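Local coordinates for protein ATP-dependent kinase YFH7 (Saccharomyces cerevisiae, PDB 2GA8) that acts as an ATP-dependent kinase that could be involved in assembly of the endoplasmic reticulum membrane, at residues 302-305 / 306-310. Sequence-based numbering, arbitrary orientation.
Sequences TEER and VAKRH. With SO4 (sulfate ion), chain F; SO4 (sulfate ion), chain G.
R305 and R309 sit one turn apart on helix 299-312, which follows the core strand 290-296 of this P-loop kinase. Four i to i+4 backbone bonds join the two turns, from V306 N to T302 O, A307 N to E303 O, K308 N to E304 O and R309 N to R305 O. One turn on, V306 O takes both H310 N and H310 ND1, the imidazole bond (2.9 Å) arriving from above the carbonyl plane.

The charged ends do the more specific work. R309 runs straight from CG to NE and offers two edges of its guanidinium to two sulfates: NE reaches O1 of sulfate F at 2.7 Å, nearly linear at 175°, while NH2 reaches its O4. Towards sulfate G, NH1 binds O1 and NH2 binds O3, so NH2 serves both anions. Main-chain amides of G34, G36 and S38 also bind sulfate, and R309 lies close to G34; this is consistent with an arginine facing the phosphate site of the P-loop.

R305 meets sulfate F through its aliphatic part, CD lying 3.5 Å from O4; a bend about CG-CD (chi3 -65°) then turns the guanidinium back towards T302. With an alanine here, sulfate F would probably lose this methylene wall and a nearby positive charge.

On another side of the helix, E304 and K308 lie alongside each other, E304 CG 3.9 Å from K308 CE. Their charges stop short of a salt bridge; a water donates to E304 OE1 at 3.0 Å and weakly accepts from K308 NZ.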
ATOM      1  N   THR A 302      19.754  -4.561  12.205  1.00 19.27           N
ATOM      2  CA  THR A 302      19.194  -4.369  10.882  1.00 18.56           C
ATOM      3  C   THR A 302      20.276  -4.545   9.827  1.00 18.33           C
ATOM      4  O   THR A 302      20.033  -5.116   8.763  1.00 18.18           O
ATOM      5  CB  THR A 302      18.562  -2.975  10.751  1.00 18.99           C
ATOM      6  OG1 THR A 302      17.566  -2.814  11.767  1.00 21.71           O
ATOM      7  CG2 THR A 302      17.909  -2.820   9.383  1.00 17.85           C
ATOM      8  N   GLU A 303      21.477  -4.062  10.126  1.00 18.62           N
ATOM      9  CA  GLU A 303      22.591  -4.189   9.198  1.00 18.81           C
ATOM     10  C   GLU A 303      22.836  -5.668   8.921  1.00 19.90           C
ATOM     11  O   GLU A 303      23.025  -6.079   7.775  1.00 18.32           O
ATOM     12  CB  GLU A 303      23.851  -3.578   9.802  1.00 21.65           C
ATOM     13  CG  GLU A 303      25.066  -3.669   8.908  1.00 21.80           C
ATOM     14  CD  GLU A 303      26.317  -3.194   9.609  1.00 26.41           C
ATOM     15  OE1 GLU A 303      26.788  -3.902  10.522  1.00 28.15           O
ATOM     16  OE2 GLU A 303      26.818  -2.110   9.256  1.00 27.29           O
ATOM     17  N   GLU A 304      22.827  -6.467   9.983  1.00 19.05           N
ATOM     18  CA  GLU A 304      23.055  -7.898   9.852  1.00 22.23           C
ATOM     19  C   GLU A 304      21.926  -8.553   9.073  1.00 21.22           C
ATOM     20  O   GLU A 304      22.164  -9.405   8.218  1.00 20.13           O
ATOM     21  CB  GLU A 304      23.163  -8.559  11.227  1.00 25.79           C
ATOM     22  CG  GLU A 304      23.411 -10.062  11.143  1.00 30.94           C
ATOM     23  CD  GLU A 304      23.271 -10.754  12.479  1.00 35.33           C
ATOM     24  OE1 GLU A 304      22.150 -10.762  13.031  1.00 40.10           O
ATOM     25  OE2 GLU A 304      24.280 -11.291  12.979  1.00 39.19           O
ATOM     26  N   ARG A 305      20.696  -8.149   9.378  1.00 21.70           N
ATOM     27  CA  ARG A 305      19.524  -8.700   8.713  1.00 20.88           C
ATOM     28  C   ARG A 305      19.565  -8.463   7.206  1.00 20.45           C
ATOM     29  O   ARG A 305      19.337  -9.385   6.420  1.00 20.58           O
ATOM     30  CB  ARG A 305      18.250  -8.093   9.316  1.00 23.03           C
ATOM     31  CG  ARG A 305      16.952  -8.694   8.796  1.00 27.28           C
ATOM     32  CD  ARG A 305      15.736  -8.215   9.588  1.00 29.51           C
ATOM     33  NE  ARG A 305      15.763  -8.660  10.981  1.00 36.02           N
ATOM     34  CZ  ARG A 305      16.378  -8.018  11.971  1.00 38.53           C
ATOM     35  NH1 ARG A 305      17.026  -6.884  11.735  1.00 40.28           N
ATOM     36  NH2 ARG A 305      16.354  -8.517  13.201  1.00 41.32           N
ATOM     37  N   VAL A 306      19.856  -7.229   6.802  1.00 18.47           N
ATOM     38  CA  VAL A 306      19.921  -6.890   5.388  1.00 16.61           C
ATOM     39  C   VAL A 306      21.130  -7.539   4.719  1.00 16.57           C
ATOM     40  O   VAL A 306      21.045  -8.008   3.584  1.00 16.38           O
ATOM     41  CB  VAL A 306      19.975  -5.355   5.187  1.00 17.88           C
ATOM     42  CG1 VAL A 306      20.188  -5.018   3.718  1.00 17.98           C
ATOM     43  CG2 VAL A 306      18.672  -4.732   5.673  1.00 18.70           C
ATOM     44  N   ALA A 307      22.256  -7.569   5.421  1.00 14.48           N
ATOM     45  CA  ALA A 307      23.453  -8.185   4.859  1.00 16.02           C
ATOM     46  C   ALA A 307      23.136  -9.643   4.541  1.00 16.71           C
ATOM     47  O   ALA A 307      23.501 -10.152   3.481  1.00 15.68           O
ATOM     48  CB  ALA A 307      24.603  -8.099   5.846  1.00 13.50           C
ATOM     49  N   LYS A 308      22.443 -10.310   5.459  1.00 18.50           N
ATOM     50  CA  LYS A 308      22.076 -11.709   5.256  1.00 20.57           C
ATOM     51  C   LYS A 308      21.144 -11.891   4.067  1.00 22.11           C
ATOM     52  O   LYS A 308      21.262 -12.867   3.328  1.00 21.52           O
ATOM     53  CB  LYS A 308      21.408 -12.279   6.504  1.00 23.56           C
ATOM     54  CG  LYS A 308      22.336 -12.525   7.669  1.00 23.89           C
ATOM     55  CD  LYS A 308      21.572 -13.256   8.758  1.00 28.50           C
ATOM     56  CE  LYS A 308      22.451 -13.628   9.930  1.00 28.03           C
ATOM     57  NZ  LYS A 308      21.638 -14.337  10.956  1.00 30.90           N
ATOM     58  N   ARG A 309      20.208 -10.964   3.883  1.00 23.14           N
ATOM     59  CA  ARG A 309      19.286 -11.064   2.754  1.00 24.04           C
ATOM     60  C   ARG A 309      20.054 -10.988   1.444  1.00 23.15           C
ATOM     61  O   ARG A 309      19.777 -11.737   0.506  1.00 25.04           O
ATOM     62  CB  ARG A 309      18.247  -9.943   2.796  1.00 24.71           C
ATOM     63  CG  ARG A 309      17.257 -10.066   3.927  1.00 25.98           C
ATOM     64  CD  ARG A 309      16.203  -8.973   3.827  1.00 27.00           C
ATOM     65  NE  ARG A 309      15.249  -9.044   4.925  1.00 27.22           N
ATOM     66  CZ  ARG A 309      14.256  -8.180   5.106  1.00 25.21           C
ATOM     67  NH1 ARG A 309      14.087  -7.176   4.256  1.00 22.20           N
ATOM     68  NH2 ARG A 309      13.436  -8.323   6.136  1.00 26.45           N
ATOM     69  N   HIS A 310      21.021 -10.080   1.378  1.00 22.80           N
ATOM     70  CA  HIS A 310      21.824  -9.929   0.175  1.00 22.29           C
ATOM     71  C   HIS A 310      22.645 -11.180  -0.090  1.00 21.19           C
ATOM     72  O   HIS A 310      22.835 -11.571  -1.240  1.00 18.44           O
ATOM     73  CB  HIS A 310      22.752  -8.720   0.292  1.00 26.22           C
ATOM     74  CG  HIS A 310      22.054  -7.409   0.113  1.00 30.66           C
ATOM     75  ND1 HIS A 310      20.989  -7.021   0.895  1.00 33.41           N
ATOM     76  CD2 HIS A 310      22.261  -6.403  -0.769  1.00 33.61           C
ATOM     77  CE1 HIS A 310      20.566  -5.833   0.501  1.00 34.81           C
ATOM     78  NE2 HIS A 310      21.321  -5.435  -0.507  1.00 35.39           N
TER
HETATM   79  S   SO4 F 402      14.145 -11.525   7.378  1.00 63.56           S
HETATM   80  O1  SO4 F 402      15.380 -11.098   6.695  1.00 62.24           O
HETATM   81  O2  SO4 F 402      13.251 -12.183   6.405  1.00 62.96           O
HETATM   82  O3  SO4 F 402      14.483 -12.471   8.460  1.00 63.01           O
HETATM   83  O4  SO4 F 402      13.464 -10.349   7.953  1.00 63.34           O
HETATM   84  S   SO4 G 403      11.151  -5.150   5.935  1.00 18.94           S
HETATM   85  O1  SO4 G 403      12.044  -5.173   4.755  1.00 21.85           O
HETATM   86  O2  SO4 G 403       9.795  -5.566   5.529  1.00 22.50           O
HETATM   87  O3  SO4 G 403      11.684  -6.055   6.968  1.00 23.29           O
HETATM   88  O4  SO4 G 403      11.109  -3.778   6.480  1.00 22.65           O
HETATM   89  O   HOH W   1      19.713 -11.456  11.334  1.00 40.10           O